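Local coordinates for protein transcriptional regulator (Streptococcus dysgalactiae, PDB 4YV9) that probably regulates transcription by binding DNA as a quorum-sensing receptor for short peptide pheromones of the SHP type, at residues 182-185 / 186-190; 218-221 / 222-225. All blocks are in the same frame, centred on the assembly; numbering follows the deposited sequence.

Interaction 1 of 2, residues 182-185 / 186-190; sequences TLVT and QLSIN
Val-184 and Ser-188 meet through one carbonyl that takes two bonds. Ser-188 N donates to Val-184 O at 2.9 Å, and the hydroxyl of the same serine donates to it as well, with Ser-188 OG lying 2.8 Å from Val-184 O. The two donors arrive from opposite faces of the carbonyl plane. The hydroxyl can do this because it stands beside its own backbone N (chi1 -62°), which turns OG back down the helix and satisfies a polar group on a buried residue.

The other backbone bonds across the two segments are the i to i+4 ladder of an alpha-helix: Gln-186 N to Thr-182 O, Leu-187 N to Leu-183 O and Ile-189 N to Thr-185 O. This is the N-terminal half of helix 179-197, in the all-helical C-terminal domain, whose sequence family belongs to the TPR clan. Thr-185 turns its hydroxyl back in the same manner, to Lys-181 O one turn earlier.

Gln-186 extends beyond CG and reaches back across Thr-182 and Leu-183. Its CG rests 3.4 Å from Thr-182 O, and each end of the amide approaches a methyl, with NE2 3.8 Å from Thr-182 CG2 and OE1 3.7 Å from Leu-183 CD2. The two ends of this amide fare differently. NE2 donates to Glu-223, whereas the buried OE1 has no polar partner in the model and faces hydrocarbon. Thr-182 OG1 is bonded to the side-chain amide of Asn-220.

On another side, Ile-189 lays CG1 against Thr-185 O, 3.3 Å away, and its CD1 approaches Thr-185 CG2 at 4.3 Å. Leu-183, Gln-186 and Leu-187 also pack on the bound peptide, and Gln-186 touches Leu-219 of the second subunit.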
loop_
_atom_site.group_PDB
_atom_site.type_symbol
_atom_site.label_atom_id
_atom_site.label_comp_id
_atom_site.label_asym_id
_atom_site.label_seq_id
_atom_site.Cartn_x
_atom_site.Cartn_y
_atom_site.Cartn_z
ATOM N N THR B 182 -1.650 2.171 6.981
ATOM C CA THR B 182 -1.113 3.513 6.808
ATOM C C THR B 182 -2.186 4.564 7.135
ATOM O O THR B 182 -1.917 5.543 7.854
ATOM C CB THR B 182 -0.550 3.674 5.382
ATOM O OG1 THR B 182 0.612 2.843 5.263
ATOM C CG2 THR B 182 -0.134 5.100 5.111
ATOM N N LEU B 183 -3.406 4.342 6.663
ATOM C CA LEU B 183 -4.508 5.244 7.001
ATOM C C LEU B 183 -4.757 5.282 8.509
ATOM O O LEU B 183 -4.874 6.363 9.090
ATOM C CB LEU B 183 -5.799 4.851 6.266
ATOM C CG LEU B 183 -5.848 5.177 4.770
ATOM C CD1 LEU B 183 -6.982 4.455 4.071
ATOM C CD2 LEU B 183 -5.990 6.670 4.576
ATOM N N VAL B 184 -4.863 4.113 9.139
ATOM C CA VAL B 184 -5.061 4.064 10.592
ATOM C C VAL B 184 -3.950 4.822 11.340
ATOM O O VAL B 184 -4.201 5.500 12.351
ATOM C CB VAL B 184 -5.123 2.611 11.110
ATOM C CG1 VAL B 184 -5.024 2.589 12.631
ATOM C CG2 VAL B 184 -6.417 1.936 10.648
ATOM N N THR B 185 -2.724 4.722 10.832
ATOM C CA THR B 185 -1.600 5.421 11.448
ATOM C C THR B 185 -1.796 6.935 11.333
ATOM O O THR B 185 -1.636 7.671 12.308
ATOM C CB THR B 185 -0.263 4.991 10.812
ATOM O OG1 THR B 185 -0.123 3.562 10.931
ATOM C CG2 THR B 185 0.894 5.672 11.513
ATOM N N GLN B 186 -2.185 7.391 10.146
ATOM C CA GLN B 186 -2.435 8.809 9.929
ATOM C C GLN B 186 -3.544 9.345 10.833
ATOM O O GLN B 186 -3.394 10.411 11.430
ATOM C CB GLN B 186 -2.760 9.058 8.455
ATOM C CG GLN B 186 -1.531 8.893 7.558
ATOM C CD GLN B 186 -1.864 8.745 6.067
ATOM O OE1 GLN B 186 -3.019 8.528 5.683
ATOM N NE2 GLN B 186 -0.837 8.833 5.226
ATOM N N LEU B 187 -4.646 8.609 10.959
ATOM C CA LEU B 187 -5.750 9.071 11.801
ATOM C C LEU B 187 -5.413 9.017 13.294
ATOM O O LEU B 187 -5.958 9.792 14.083
ATOM C CB LEU B 187 -7.013 8.253 11.529
ATOM C CG LEU B 187 -7.701 8.467 10.175
ATOM C CD1 LEU B 187 -9.105 7.902 10.245
ATOM C CD2 LEU B 187 -7.737 9.947 9.772
ATOM N N SER B 188 -4.534 8.096 13.688
ATOM C CA SER B 188 -4.100 8.029 15.080
ATOM C C SER B 188 -3.273 9.263 15.409
ATOM O O SER B 188 -3.447 9.872 16.468
ATOM C CB SER B 188 -3.289 6.756 15.362
ATOM O OG SER B 188 -4.069 5.594 15.132
ATOM N N ILE B 189 -2.373 9.624 14.501
ATOM C CA ILE B 189 -1.590 10.845 14.660
ATOM C C ILE B 189 -2.503 12.080 14.730
ATOM O O ILE B 189 -2.284 12.969 15.555
ATOM C CB ILE B 189 -0.561 10.996 13.518
ATOM C CG1 ILE B 189 0.495 9.883 13.625
ATOM C CG2 ILE B 189 0.100 12.384 13.560
ATOM C CD1 ILE B 189 1.447 9.806 12.458
ATOM N N ASN B 190 -3.531 12.114 13.884
ATOM C CA ASN B 190 -4.531 13.188 13.898
ATOM C C ASN B 190 -5.193 13.303 15.272
ATOM O O ASN B 190 -5.391 14.397 15.788
ATOM C CB ASN B 190 -5.592 12.950 12.808
ATOM C CG ASN B 190 -6.569 14.123 12.661
ATOM O OD1 ASN B 190 -6.179 15.222 12.272
ATOM N ND2 ASN B 190 -7.844 13.879 12.948
#

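Interaction 2 of 2, residues 218-221 / 222-225; sequences ELNF and YEKT
The Phe-221 ring has Leu-219 O at its edge, in the ring plane, while CD of Lys-224 comes obliquely to CD1 of Phe-221 at 4.2 Å. At the edge of the Tyr-222 ring, also in plane, lies Glu-223 OE2. Both rings meet their counterparts across the dimer: Phe-221 is edge-to-face with Tyr-222 of the second subunit, and Tyr-222 likewise with its Phe-221. The Tyr-222 hydroxyl is hydrogen-bonded to the backbone of bound peptide.

The amide of Asn-220 and the carboxylate of Glu-223 stand almost perpendicular, 88° apart, and the bond from Asn-220 ND2 to Glu-223 OE1 is weak at 3.1 Å; ND2 also bonds to Thr-182 OG1, and Glu-223 OE2 accepts from Gln-186 NE2. A bend at chi2 (78°) folds the glutamate back to bring OE1 there. Asn-220 occupies the N-cap position of helix 221-236, but its side chain makes no capping bond.

Lys-224 runs extended back over the loop that leads into this helix. Its ammonium grips two successive carbonyls: NZ is 2.8 Å from Glu-218 O, above that carbonyl's plane, and 3.0 Å from Leu-219 O, in plane on a lone pair. Glu-259 of the second subunit forms a salt bridge with the same NZ. In the first helical turn Phe-221 O accepts from Thr-225 N and, at 2.8 Å, from Thr-225 OG1, the two approaching from opposite faces of its plane.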
loop_
_atom_site.group_PDB
_atom_site.type_symbol
_atom_site.label_atom_id
_atom_site.label_comp_id
_atom_site.label_asym_id
_atom_site.label_seq_id
_atom_site.Cartn_x
_atom_site.Cartn_y
_atom_site.Cartn_z
ATOM N N GLU B 218 8.308 -0.800 9.495
ATOM C CA GLU B 218 7.613 -0.258 8.333
ATOM C C GLU B 218 8.463 0.849 7.714
ATOM O O GLU B 218 9.439 1.292 8.315
ATOM C CB GLU B 218 6.228 0.298 8.703
ATOM C CG GLU B 218 5.247 -0.718 9.284
ATOM C CD GLU B 218 4.648 -1.652 8.243
ATOM O OE1 GLU B 218 4.914 -1.463 7.034
ATOM O OE2 GLU B 218 3.921 -2.590 8.643
ATOM N N LEU B 219 8.102 1.281 6.511
ATOM C CA LEU B 219 8.764 2.434 5.914
ATOM C C LEU B 219 8.017 3.657 6.411
ATOM O O LEU B 219 8.349 4.179 7.466
ATOM C CB LEU B 219 8.780 2.345 4.391
ATOM C CG LEU B 219 9.597 1.143 3.897
ATOM C CD1 LEU B 219 9.457 0.970 2.393
ATOM C CD2 LEU B 219 11.054 1.292 4.307
ATOM N N ASN B 220 6.995 4.086 5.679
ATOM C CA ASN B 220 6.083 5.106 6.194
ATOM C C ASN B 220 6.809 6.366 6.679
ATOM O O ASN B 220 6.572 6.833 7.798
ATOM C CB ASN B 220 5.245 4.532 7.349
ATOM C CG ASN B 220 4.129 3.631 6.863
ATOM O OD1 ASN B 220 3.999 2.497 7.312
ATOM N ND2 ASN B 220 3.335 4.125 5.920
ATOM N N PHE B 221 7.721 6.891 5.866
ATOM C CA PHE B 221 8.511 8.029 6.329
ATOM C C PHE B 221 7.655 9.292 6.491
ATOM O O PHE B 221 7.983 10.155 7.299
ATOM C CB PHE B 221 9.670 8.320 5.379
ATOM C CG PHE B 221 10.895 7.473 5.610
ATOM C CD1 PHE B 221 10.806 6.217 6.195
ATOM C CD2 PHE B 221 12.142 7.937 5.211
ATOM C CE1 PHE B 221 11.937 5.437 6.371
ATOM C CE2 PHE B 221 13.285 7.167 5.405
ATOM C CZ PHE B 221 13.180 5.917 5.988
ATOM N N TYR B 222 6.573 9.423 5.728
ATOM C CA TYR B 222 5.732 10.606 5.905
ATOM C C TYR B 222 5.143 10.626 7.309
ATOM O O TYR B 222 5.173 11.639 8.007
ATOM C CB TYR B 222 4.611 10.661 4.871
ATOM C CG TYR B 222 3.574 11.693 5.225
ATOM C CD1 TYR B 222 3.891 13.052 5.209
ATOM C CD2 TYR B 222 2.294 11.321 5.603
ATOM C CE1 TYR B 222 2.957 14.008 5.532
ATOM C CE2 TYR B 222 1.345 12.282 5.934
ATOM C CZ TYR B 222 1.685 13.618 5.898
ATOM O OH TYR B 222 0.760 14.587 6.224
ATOM N N GLU B 223 4.616 9.491 7.737
ATOM C CA GLU B 223 4.026 9.426 9.060
ATOM C C GLU B 223 5.089 9.543 10.136
ATOM O O GLU B 223 4.840 10.122 11.168
ATOM C CB GLU B 223 3.231 8.124 9.231
ATOM C CG GLU B 223 2.004 8.049 8.325
ATOM C CD GLU B 223 2.349 7.691 6.881
ATOM O OE1 GLU B 223 3.439 7.104 6.649
ATOM O OE2 GLU B 223 1.520 7.978 5.989
ATOM N N LYS B 224 6.269 8.971 9.904
ATOM C CA LYS B 224 7.362 9.103 10.869
ATOM C C LYS B 224 7.814 10.563 11.023
ATOM O O LYS B 224 8.191 10.991 12.116
ATOM C CB LYS B 224 8.545 8.242 10.453
ATOM C CG LYS B 224 8.282 6.737 10.624
ATOM C CD LYS B 224 9.451 5.916 10.111
ATOM C CE LYS B 224 9.335 4.447 10.563
ATOM N NZ LYS B 224 10.248 3.593 9.774
ATOM N N THR B 225 7.782 11.309 9.921
ATOM C CA THR B 225 8.205 12.712 9.959
ATOM C C THR B 225 7.190 13.562 10.708
ATOM O O THR B 225 7.561 14.390 11.540
ATOM C CB THR B 225 8.392 13.285 8.566
ATOM O OG1 THR B 225 9.407 12.545 7.884
ATOM C CG2 THR B 225 8.791 14.765 8.638
#

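In the fold
Interaction 1 comes first along the chain, within helix 179-197; interaction 2 follows after helix 201-215, where a loop enters helix 221-236. Their centres are about 11 Å apart, and both belong to the C-terminal domain. Two hydrogen bonds tie them together, Gln-186 NE2 lying 2.6 Å from Glu-223 OE2 and Thr-182 OG1 3.1 Å from Asn-220 ND2, while Ile-189 packs against the backbone of Glu-223. Helices 179-197 and 221-236 are thus joined by polar as well as apolar contacts. Bound peptide, probably the cyclic inhibitor, and the second subunit both meet this pair of helices, which is consistent with a pheromone site close to the dimer interface.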